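Local coordinates for nitroreductase (Mycolicibacterium smegmatis, PDB 6XRI), which probably binds coenzyme F420 and uses it in oxidoreduction, transferring electrons between the coenzyme and quinones, at residues I35-T40 with S88-D93. Residues are numbered along the deposited sequence; the frame is centred on the assembly and turned at random.
Sequences IVLFTT and SVQDGD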
ATOM      1  N   ILE A  35      -1.278  -4.602   4.491  1.00 22.44           N
ATOM      2  CA  ILE A  35      -0.721  -3.284   4.226  1.00 21.53           C
ATOM      3  C   ILE A  35      -1.412  -2.243   5.096  1.00 22.67           C
ATOM      4  O   ILE A  35      -2.599  -2.350   5.428  1.00 20.12           O
ATOM      5  CB  ILE A  35      -0.846  -2.916   2.730  1.00 19.30           C
ATOM      6  CG1 ILE A  35      -0.143  -3.969   1.868  1.00 16.87           C
ATOM      7  CG2 ILE A  35      -0.259  -1.537   2.459  1.00 18.67           C
ATOM      8  CD1 ILE A  35      -0.499  -3.915   0.376  1.00 18.06           C
ATOM      9  N   VAL A  36      -0.641  -1.226   5.477  1.00 37.93           N
ATOM     10  CA  VAL A  36      -1.147  -0.048   6.161  1.00 31.47           C
ATOM     11  C   VAL A  36      -0.611   1.168   5.427  1.00 31.04           C
ATOM     12  O   VAL A  36       0.292   1.076   4.598  1.00 13.78           O
ATOM     13  CB  VAL A  36      -0.741   0.002   7.646  1.00 34.43           C
ATOM     14  CG1 VAL A  36      -1.352  -1.146   8.390  1.00 44.94           C
ATOM     15  CG2 VAL A  36       0.778   0.014   7.756  1.00 38.17           C
ATOM     16  N   LEU A  37      -1.182   2.323   5.752  1.00 37.12           N
ATOM     17  CA  LEU A  37      -0.844   3.582   5.107  1.00 27.93           C
ATOM     18  C   LEU A  37      -0.243   4.514   6.146  1.00 32.56           C
ATOM     19  O   LEU A  37      -0.760   4.617   7.263  1.00 28.64           O
ATOM     20  CB  LEU A  37      -2.082   4.220   4.463  1.00 24.58           C
ATOM     21  CG  LEU A  37      -1.829   5.426   3.555  1.00 27.52           C
ATOM     22  CD1 LEU A  37      -1.231   4.938   2.232  1.00 23.99           C
ATOM     23  CD2 LEU A  37      -3.101   6.241   3.366  1.00 24.81           C
ATOM     24  N   PHE A  38       0.861   5.166   5.780  1.00 37.28           N
ATOM     25  CA  PHE A  38       1.500   6.196   6.588  1.00 37.31           C
ATOM     26  C   PHE A  38       1.430   7.516   5.838  1.00 37.34           C
ATOM     27  O   PHE A  38       1.747   7.574   4.642  1.00 26.53           O
ATOM     28  CB  PHE A  38       2.957   5.840   6.906  1.00 34.00           C
ATOM     29  CG  PHE A  38       3.100   4.580   7.699  1.00 34.68           C
ATOM     30  CD1 PHE A  38       2.927   4.600   9.087  1.00 39.59           C
ATOM     31  CD2 PHE A  38       3.371   3.370   7.061  1.00 26.60           C
ATOM     32  CE1 PHE A  38       3.034   3.438   9.837  1.00 33.46           C
ATOM     33  CE2 PHE A  38       3.479   2.198   7.795  1.00 27.69           C
ATOM     34  CZ  PHE A  38       3.312   2.229   9.190  1.00 30.45           C
ATOM     35  N   THR A  39       1.013   8.565   6.539  1.00 25.36           N
ATOM     36  CA  THR A  39       0.898   9.897   5.955  1.00 41.25           C
ATOM     37  C   THR A  39       2.000  10.801   6.504  1.00 37.63           C
ATOM     38  O   THR A  39       2.152  10.950   7.725  1.00 15.17           O
ATOM     39  CB  THR A  39      -0.482  10.513   6.209  1.00 27.58           C
ATOM     40  OG1 THR A  39      -1.517   9.676   5.668  1.00 38.80           O
ATOM     41  CG2 THR A  39      -0.572  11.890   5.528  1.00 14.09           C
ATOM     42  N   THR A  40       2.748  11.417   5.586  1.00 15.42           N
ATOM     43  CA  THR A  40       3.896  12.250   5.910  1.00 21.54           C
ATOM     44  C   THR A  40       3.670  13.638   5.323  1.00 17.96           C
ATOM     45  O   THR A  40       3.039  13.798   4.270  1.00 17.66           O
ATOM     46  CB  THR A  40       5.244  11.672   5.384  1.00 14.23           C
ATOM     47  OG1 THR A  40       6.345  12.386   5.977  1.00 11.09           O
ATOM     48  CG2 THR A  40       5.320  11.778   3.886  1.00 14.41           C
ATOM     49  N   SER A  88       0.768  10.008  10.592  1.00 46.17           N
ATOM     50  CA  SER A  88      -0.503   9.347  10.839  1.00 34.56           C
ATOM     51  C   SER A  88      -0.510   7.994  10.146  1.00 31.83           C
ATOM     52  O   SER A  88       0.095   7.818   9.083  1.00 34.91           O
ATOM     53  CB  SER A  88      -1.668  10.207  10.338  1.00 37.82           C
ATOM     54  OG  SER A  88      -1.577  11.505  10.896  1.00 47.05           O
ATOM     55  N   VAL A  89      -1.196   7.035  10.759  1.00 30.31           N
ATOM     56  CA  VAL A  89      -1.310   5.695  10.197  1.00 35.94           C
ATOM     57  C   VAL A  89      -2.780   5.334  10.034  1.00 38.38           C
ATOM     58  O   VAL A  89      -3.613   5.631  10.897  1.00 37.98           O
ATOM     59  CB  VAL A  89      -0.565   4.645  11.057  1.00 40.37           C
ATOM     60  CG1 VAL A  89      -1.179   4.545  12.436  1.00 33.89           C
ATOM     61  CG2 VAL A  89      -0.542   3.255  10.373  1.00 35.09           C
ATOM     62  N   GLN A  90      -3.087   4.697   8.910  1.00 37.92           N
ATOM     63  CA  GLN A  90      -4.407   4.154   8.629  1.00 32.99           C
ATOM     64  C   GLN A  90      -4.281   2.649   8.466  1.00 47.38           C
ATOM     65  O   GLN A  90      -3.594   2.182   7.550  1.00 33.28           O
ATOM     66  CB  GLN A  90      -4.986   4.789   7.366  1.00 32.12           C
ATOM     67  CG  GLN A  90      -4.982   6.332   7.382  1.00 28.15           C
ATOM     68  CD  GLN A  90      -5.792   6.940   6.214  1.00 22.28           C
ATOM     69  OE1 GLN A  90      -6.631   6.264   5.621  1.00 26.44           O
ATOM     70  NE2 GLN A  90      -5.536   8.208   5.889  1.00 20.46           N
ATOM     71  N   ASP A  91      -4.935   1.899   9.360  1.00 70.98           N
ATOM     72  CA  ASP A  91      -4.946   0.435   9.330  1.00 63.79           C
ATOM     73  C   ASP A  91      -6.394  -0.063   9.239  1.00 71.50           C
ATOM     74  O   ASP A  91      -7.136  -0.044  10.227  1.00 75.96           O
ATOM     75  CB  ASP A  91      -4.233  -0.133  10.552  1.00 59.42           C
ATOM     76  CG  ASP A  91      -4.137  -1.646  10.514  1.00 61.32           C
ATOM     77  OD1 ASP A  91      -4.479  -2.241   9.449  1.00 61.90           O
ATOM     78  OD2 ASP A  91      -3.720  -2.214  11.557  1.00 60.29           O
ATOM     79  N   GLY A  92      -6.789  -0.519   8.054  1.00 56.14           N
ATOM     80  CA  GLY A  92      -8.165  -0.947   7.856  1.00 52.63           C
ATOM     81  C   GLY A  92      -9.109   0.210   8.117  1.00 55.00           C
ATOM     82  O   GLY A  92      -9.091   1.227   7.410  1.00 58.93           O
ATOM     83  N   ASP A  93      -9.938   0.072   9.152  1.00 49.97           N
ATOM     84  CA  ASP A  93     -10.907   1.094   9.522  1.00 52.58           C
ATOM     85  C   ASP A  93     -10.473   1.877  10.753  1.00 46.09           C
ATOM     86  O   ASP A  93     -11.303   2.531  11.395  1.00 42.01           O
ATOM     87  CB  ASP A  93     -12.279   0.460   9.753  1.00 36.32           C
ATOM     88  CG  ASP A  93     -12.707  -0.461   8.609  1.00 30.26           C
ATOM     89  OD1 ASP A  93     -12.593  -0.080   7.422  1.00 33.55           O
ATOM     90  OD2 ASP A  93     -13.152  -1.589   8.902  1.00 30.82           O
TER
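The closing seam of a six-stranded antiparallel barrel is formed where strand 35-41 pairs with strand 86-91, the first strand in sheet order meeting the last, within the split-barrel fold of the FMN-binding clan. L37 and Q90 form a hydrogen-bonded pair: L37 N donates to Q90 O at 3.0 Å and Q90 N to L37 O at 2.9 Å. T39 and S88 repeat the pattern unevenly, with T39 N to S88 O at 2.8 Å and a weak return bond from S88 N to T39 O. Between them lies the non-hydrogen-bonded pair F38 and V89, whose side chains run side by side on the face shared with V36. The V89 torsion that places CG2 opposite the backbone nitrogen brings this methyl to the F38 ring, within 3.6 Å of F38 CE1, while L53, Y62 and M64 also touch the phenylalanine. With an alanine in place of F38, V89 CG2 would probably lose its aromatic neighbour, and the side chains of Y62 and M64 a packing partner. The other face carries L37 beside Q90, whose extended chain brings its amide against the leucine methyl CD2 and whose NE2 is hydrogen-bonded to D26. Near the strand end, the carboxylate of D91 bonds through OD2 to Y62 and forms a salt bridge with R55, while its OD1 lies 3.5 Å from V36 CG1.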